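Local coordinates for protease Do-like 2, chloroplastic (Arabidopsis thaliana, PDB 4FLN), which is a chloroplast serine protease that performs the primary cleavage of photodamaged D1 protein in photosystem II of plants, at residues 231-234 and 235-239; 315-318 and 319-322. All coordinates share one frame; numbering follows the deposited sequence.

Interaction 1 of 2, residues 231-234 and 235-239; sequences IPTT and VVSHF
Val235 packs back against Ile231 and Pro232 where strand 228-232 runs into helix 233-246. This is the first turn of the helix that follows the last strand of the second beta-barrel in the trypsin-like protease domain. Pro232 sits at the N-cap position. Pro232 O accepts a hydrogen bond from Val236 N at 3.1 Å, with the donor in the carbonyl plane, and a weaker one from Val235 N.

The side chain of Val235 can be followed outward. Val235 CB lies 3.7 Å from Pro232 O. From there the two methyls part. Val235 CG1 stands anti to the backbone N (chi1 171°) and meets Ile231 CG2 at 3.9 Å, the two side chains crossing at about a right angle. CG2 turns to Pro232 CG, and beyond the segments Leu186 also touches this valine. Val236 CG2 approaches Pro232 O at 3.2 Å, and its side chain also reaches Ile123 on strand 123-129.

Ile231 brings the turn near the charge relay residues. Its side chain lies about 5 Å from that of Asp122, assigned by similarity to that system. Thr233 sends its OG1 out of the turn to Gly143 O.

The next carbonyl, Thr233 O, takes two bonds from Ser237. One comes from the backbone N, nearly in line with the C=O. The other runs from Ser237 OG to Thr233 O at 2.9 Å. An alanine in place of Ser237 lacks this hydroxyl and would probably leave Thr233 O less firmly held and the spot beside Thr233 CG2 less well filled. Ser237 OG stands above the carbonyl plane of Thr233, 50° out of it, and lies 3.8 Å from Thr233 CG2.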
ATOM      1  N   ILE B 231      14.764 -30.175  11.627  1.00 38.98           N
ATOM      2  CA  ILE B 231      15.159 -31.377  10.917  1.00 38.70           C
ATOM      3  C   ILE B 231      15.455 -32.480  11.935  1.00 48.94           C
ATOM      4  O   ILE B 231      16.386 -32.350  12.733  1.00 52.67           O
ATOM      5  CB  ILE B 231      16.404 -31.099  10.088  1.00 42.46           C
ATOM      6  CG1 ILE B 231      16.127 -29.937   9.132  1.00 37.47           C
ATOM      7  CG2 ILE B 231      16.828 -32.355   9.336  1.00 52.81           C
ATOM      8  CD1 ILE B 231      17.318 -29.072   8.819  1.00 28.92           C
ATOM      9  N   PRO B 232      14.654 -33.563  11.926  1.00 48.45           N
ATOM     10  CA  PRO B 232      14.819 -34.613  12.945  1.00 52.45           C
ATOM     11  C   PRO B 232      16.084 -35.461  12.792  1.00 58.68           C
ATOM     12  O   PRO B 232      16.716 -35.500  11.723  1.00 61.55           O
ATOM     13  CB  PRO B 232      13.573 -35.492  12.764  1.00 25.77           C
ATOM     14  CG  PRO B 232      13.086 -35.199  11.389  1.00 44.10           C
ATOM     15  CD  PRO B 232      13.442 -33.768  11.113  1.00 34.71           C
ATOM     16  N   THR B 233      16.435 -36.133  13.885  1.00 53.66           N
ATOM     17  CA  THR B 233      17.566 -37.047  13.937  1.00 55.73           C
ATOM     18  C   THR B 233      17.583 -38.055  12.793  1.00 52.91           C
ATOM     19  O   THR B 233      18.636 -38.324  12.213  1.00 50.27           O
ATOM     20  CB  THR B 233      17.557 -37.829  15.257  1.00 55.59           C
ATOM     21  OG1 THR B 233      17.798 -36.927  16.330  1.00 58.93           O
ATOM     22  CG2 THR B 233      18.634 -38.909  15.264  1.00 59.53           C
ATOM     23  N   THR B 234      16.424 -38.624  12.478  1.00 46.22           N
ATOM     24  CA  THR B 234      16.355 -39.658  11.449  1.00 50.25           C
ATOM     25  C   THR B 234      16.806 -39.159  10.073  1.00 46.50           C
ATOM     26  O   THR B 234      17.489 -39.876   9.343  1.00 44.10           O
ATOM     27  CB  THR B 234      14.958 -40.301  11.373  1.00 56.12           C
ATOM     28  OG1 THR B 234      14.017 -39.356  10.861  1.00 65.33           O
ATOM     29  CG2 THR B 234      14.507 -40.720  12.758  1.00 68.66           C
ATOM     30  N   VAL B 235      16.437 -37.931   9.722  1.00 43.51           N
ATOM     31  CA  VAL B 235      16.855 -37.365   8.451  1.00 40.12           C
ATOM     32  C   VAL B 235      18.332 -37.082   8.531  1.00 48.33           C
ATOM     33  O   VAL B 235      19.052 -37.182   7.542  1.00 57.33           O
ATOM     34  CB  VAL B 235      16.133 -36.059   8.142  1.00 42.38           C
ATOM     35  CG1 VAL B 235      16.749 -35.407   6.924  1.00 33.64           C
ATOM     36  CG2 VAL B 235      14.661 -36.315   7.924  1.00 49.51           C
ATOM     37  N   VAL B 236      18.779 -36.726   9.727  1.00 53.00           N
ATOM     38  CA  VAL B 236      20.194 -36.487   9.968  1.00 55.76           C
ATOM     39  C   VAL B 236      21.021 -37.758   9.862  1.00 48.48           C
ATOM     40  O   VAL B 236      22.089 -37.746   9.244  1.00 48.54           O
ATOM     41  CB  VAL B 236      20.447 -35.858  11.342  1.00 50.44           C
ATOM     42  CG1 VAL B 236      21.942 -35.746  11.587  1.00 39.64           C
ATOM     43  CG2 VAL B 236      19.785 -34.503  11.416  1.00 53.39           C
ATOM     44  N   SER B 237      20.533 -38.843  10.471  1.00 45.30           N
ATOM     45  CA  SER B 237      21.224 -40.138  10.413  1.00 50.15           C
ATOM     46  C   SER B 237      21.414 -40.512   8.965  1.00 49.76           C
ATOM     47  O   SER B 237      22.517 -40.845   8.540  1.00 46.70           O
ATOM     48  CB  SER B 237      20.416 -41.252  11.079  1.00 50.02           C
ATOM     49  OG  SER B 237      20.020 -40.910  12.392  1.00 70.14           O
ATOM     50  N   HIS B 238      20.318 -40.441   8.213  1.00 45.45           N
ATOM     51  CA  HIS B 238      20.325 -40.777   6.802  1.00 45.67           C
ATOM     52  C   HIS B 238      21.436 -40.036   6.089  1.00 44.91           C
ATOM     53  O   HIS B 238      22.142 -40.599   5.263  1.00 51.14           O
ATOM     54  CB  HIS B 238      18.987 -40.424   6.167  1.00 52.61           C
ATOM     55  CG  HIS B 238      18.868 -40.863   4.744  1.00 52.99           C
ATOM     56  ND1 HIS B 238      19.610 -40.297   3.728  1.00 56.95           N
ATOM     57  CD2 HIS B 238      18.103 -41.818   4.165  1.00 47.73           C
ATOM     58  CE1 HIS B 238      19.300 -40.880   2.584  1.00 57.50           C
ATOM     59  NE2 HIS B 238      18.394 -41.810   2.823  1.00 56.25           N
ATOM     60  N   PHE B 239      21.594 -38.769   6.424  1.00 44.42           N
ATOM     61  CA  PHE B 239      22.633 -37.967   5.817  1.00 51.59           C
ATOM     62  C   PHE B 239      24.024 -38.463   6.207  1.00 52.22           C
ATOM     63  O   PHE B 239      24.910 -38.610   5.367  1.00 54.65           O
ATOM     64  CB  PHE B 239      22.462 -36.498   6.202  1.00 53.09           C
ATOM     65  CG  PHE B 239      23.444 -35.594   5.537  1.00 47.56           C
ATOM     66  CD1 PHE B 239      23.377 -35.374   4.172  1.00 45.41           C
ATOM     67  CD2 PHE B 239      24.444 -34.984   6.267  1.00 37.92           C
ATOM     68  CE1 PHE B 239      24.285 -34.556   3.554  1.00 53.72           C
ATOM     69  CE2 PHE B 239      25.358 -34.165   5.655  1.00 49.52           C
ATOM     70  CZ  PHE B 239      25.283 -33.948   4.295  1.00 54.76           C
TER

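Interaction 2 of 2, residues 315-318 and 319-322; sequences PFRS and SERI
Arg317 and Glu320 form the ends of a type I beta turn that links two short antiparallel strands, 313-315 and 321-323, in the PDZ region. Two backbone hydrogen bonds close the hairpin: Glu320 N to Arg317 O, and Phe316 N to Glu320 O at 3.2 Å.

The charged contact lies beside the turn. Arg317 and Glu320 run side by side, and Arg317 NH1 is 3.2 Å from Glu320 OE1 in a salt bridge. NH1 also gives a weak hydrogen bond to Glu320 OE2. The guanidinium and carboxylate planes are 74° apart, so the two groups do not pair flat. Arg317 NH2 bonds to Pro146 O.

In the apolar packing, Phe316 CB meets Ile322 CB at 3.7 Å. Arg317 CG lies between its backbone N and carbonyl carbon (chi1 70°), and bends further along the chain lay CD over one face of the Phe316 ring.

A separate face contact sets Pro315 N over the Arg321 guanidinium, whose NE bonds to Thr313 OG1.

Ser319, Glu320 and Arg321 also pack against a second subunit. The Arg317-Glu320 pair joins the two ends of the turn, and probably neutralises part of the charge at this loop.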
ATOM      1  N   PRO B 315       1.169 -47.336   8.373  1.00 67.08           N
ATOM      2  CA  PRO B 315       1.605 -47.547   9.760  1.00 75.08           C
ATOM      3  C   PRO B 315       2.991 -46.966  10.051  1.00 74.86           C
ATOM      4  O   PRO B 315       3.932 -47.143   9.279  1.00 74.07           O
ATOM      5  CB  PRO B 315       1.612 -49.080   9.904  1.00 74.88           C
ATOM      6  CG  PRO B 315       1.396 -49.630   8.514  1.00 73.75           C
ATOM      7  CD  PRO B 315       0.643 -48.573   7.777  1.00 73.78           C
ATOM      8  N   PHE B 316       3.107 -46.274  11.175  1.00 76.77           N
ATOM      9  CA  PHE B 316       4.308 -45.512  11.474  1.00 85.50           C
ATOM     10  C   PHE B 316       4.907 -45.984  12.793  1.00 95.43           C
ATOM     11  O   PHE B 316       5.910 -46.694  12.822  1.00 99.57           O
ATOM     12  CB  PHE B 316       3.932 -44.027  11.546  1.00 81.12           C
ATOM     13  CG  PHE B 316       5.074 -43.114  11.888  1.00 70.31           C
ATOM     14  CD1 PHE B 316       6.385 -43.521  11.723  1.00 71.96           C
ATOM     15  CD2 PHE B 316       4.826 -41.845  12.388  1.00 64.93           C
ATOM     16  CE1 PHE B 316       7.427 -42.675  12.046  1.00 75.73           C
ATOM     17  CE2 PHE B 316       5.858 -40.999  12.719  1.00 64.58           C
ATOM     18  CZ  PHE B 316       7.162 -41.411  12.547  1.00 71.76           C
ATOM     19  N   ARG B 317       4.270 -45.580  13.883  1.00 99.66           N
ATOM     20  CA  ARG B 317       4.625 -46.043  15.215  1.00106.26           C
ATOM     21  C   ARG B 317       3.306 -46.288  15.943  1.00112.40           C
ATOM     22  O   ARG B 317       2.244 -45.898  15.452  1.00119.81           O
ATOM     23  CB  ARG B 317       5.539 -45.049  15.949  1.00106.38           C
ATOM     24  CG  ARG B 317       4.876 -43.738  16.363  1.00103.56           C
ATOM     25  CD  ARG B 317       5.666 -42.517  15.880  1.00 85.75           C
ATOM     26  NE  ARG B 317       6.881 -42.260  16.652  1.00 68.21           N
ATOM     27  CZ  ARG B 317       7.216 -41.067  17.135  1.00 51.80           C
ATOM     28  NH1 ARG B 317       6.428 -40.022  16.937  1.00 48.09           N
ATOM     29  NH2 ARG B 317       8.339 -40.914  17.819  1.00 50.00           N
ATOM     30  N   SER B 318       3.371 -46.894  17.119  1.00104.59           N
ATOM     31  CA  SER B 318       2.260 -47.680  17.646  1.00 99.65           C
ATOM     32  C   SER B 318       0.856 -47.078  17.470  1.00104.95           C
ATOM     33  O   SER B 318      -0.057 -47.771  17.017  1.00103.97           O
ATOM     34  CB  SER B 318       2.523 -47.975  19.121  1.00 93.84           C
ATOM     35  OG  SER B 318       3.773 -47.431  19.517  1.00 83.59           O
ATOM     36  N   SER B 319       0.673 -45.812  17.833  1.00109.12           N
ATOM     37  CA  SER B 319      -0.640 -45.174  17.699  1.00107.80           C
ATOM     38  C   SER B 319      -0.771 -44.312  16.436  1.00106.87           C
ATOM     39  O   SER B 319      -1.818 -43.705  16.190  1.00102.08           O
ATOM     40  CB  SER B 319      -0.949 -44.337  18.944  1.00108.81           C
ATOM     41  OG  SER B 319      -2.336 -44.344  19.238  1.00111.12           O
ATOM     42  N   GLU B 320       0.290 -44.269  15.634  1.00108.70           N
ATOM     43  CA  GLU B 320       0.418 -43.243  14.601  1.00105.92           C
ATOM     44  C   GLU B 320       0.443 -43.760  13.162  1.00 96.82           C
ATOM     45  O   GLU B 320       0.818 -44.901  12.895  1.00 86.14           O
ATOM     46  CB  GLU B 320       1.676 -42.403  14.857  1.00113.49           C
ATOM     47  CG  GLU B 320       1.825 -41.915  16.296  1.00123.00           C
ATOM     48  CD  GLU B 320       2.973 -40.928  16.480  1.00128.90           C
ATOM     49  OE1 GLU B 320       3.416 -40.742  17.634  1.00134.31           O
ATOM     50  OE2 GLU B 320       3.431 -40.336  15.478  1.00126.07           O
ATOM     51  N   ARG B 321       0.047 -42.893  12.236  1.00 98.86           N
ATOM     52  CA  ARG B 321       0.194 -43.163  10.810  1.00 96.24           C
ATOM     53  C   ARG B 321       1.067 -42.088  10.159  1.00 83.33           C
ATOM     54  O   ARG B 321       1.288 -41.028  10.738  1.00 80.75           O
ATOM     55  CB  ARG B 321      -1.171 -43.251  10.124  1.00 95.37           C
ATOM     56  CG  ARG B 321      -2.038 -44.390  10.637  1.00 88.23           C
ATOM     57  CD  ARG B 321      -3.184 -44.720   9.681  1.00 85.93           C
ATOM     58  NE  ARG B 321      -2.769 -45.480   8.499  1.00 78.95           N
ATOM     59  CZ  ARG B 321      -2.582 -46.798   8.483  1.00 80.64           C
ATOM     60  NH1 ARG B 321      -2.750 -47.508   9.589  1.00 84.47           N
ATOM     61  NH2 ARG B 321      -2.221 -47.410   7.364  1.00 82.68           N
ATOM     62  N   ILE B 322       1.586 -42.378   8.969  1.00 75.59           N
ATOM     63  CA  ILE B 322       2.478 -41.452   8.270  1.00 59.54           C
ATOM     64  C   ILE B 322       2.295 -41.501   6.758  1.00 50.22           C
ATOM     65  O   ILE B 322       2.045 -42.560   6.174  1.00 47.42           O
ATOM     66  CB  ILE B 322       3.961 -41.742   8.580  1.00 54.20           C
ATOM     67  CG1 ILE B 322       4.841 -40.559   8.177  1.00 56.11           C
ATOM     68  CG2 ILE B 322       4.416 -43.019   7.891  1.00 51.04           C
ATOM     69  CD1 ILE B 322       4.565 -39.294   8.965  1.00 61.88           C
TER

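In the fold
The two contacts come in series along the chain, interaction 1 first. The centres of interactions 1 and 2 are about 18 Å apart, and the nearest atoms of interactions 1 and 2 are about 7 Å apart, with no touch. Interaction 1 is buried in the protease domain, at the junction of a barrel strand and helix 233-246. Interaction 2 lies at the surface in the PDZ region, on the two-stranded sheet 313-315 and 321-323. They share no sheet or helix. Residues 143-147 of the protease region meet both: Gly143 bonds to Thr233, while Leu145, Pro146 and Arg147 meet the PDZ hairpin. Residues 319-321 carry that hairpin on to a neighbouring subunit of the hexamer.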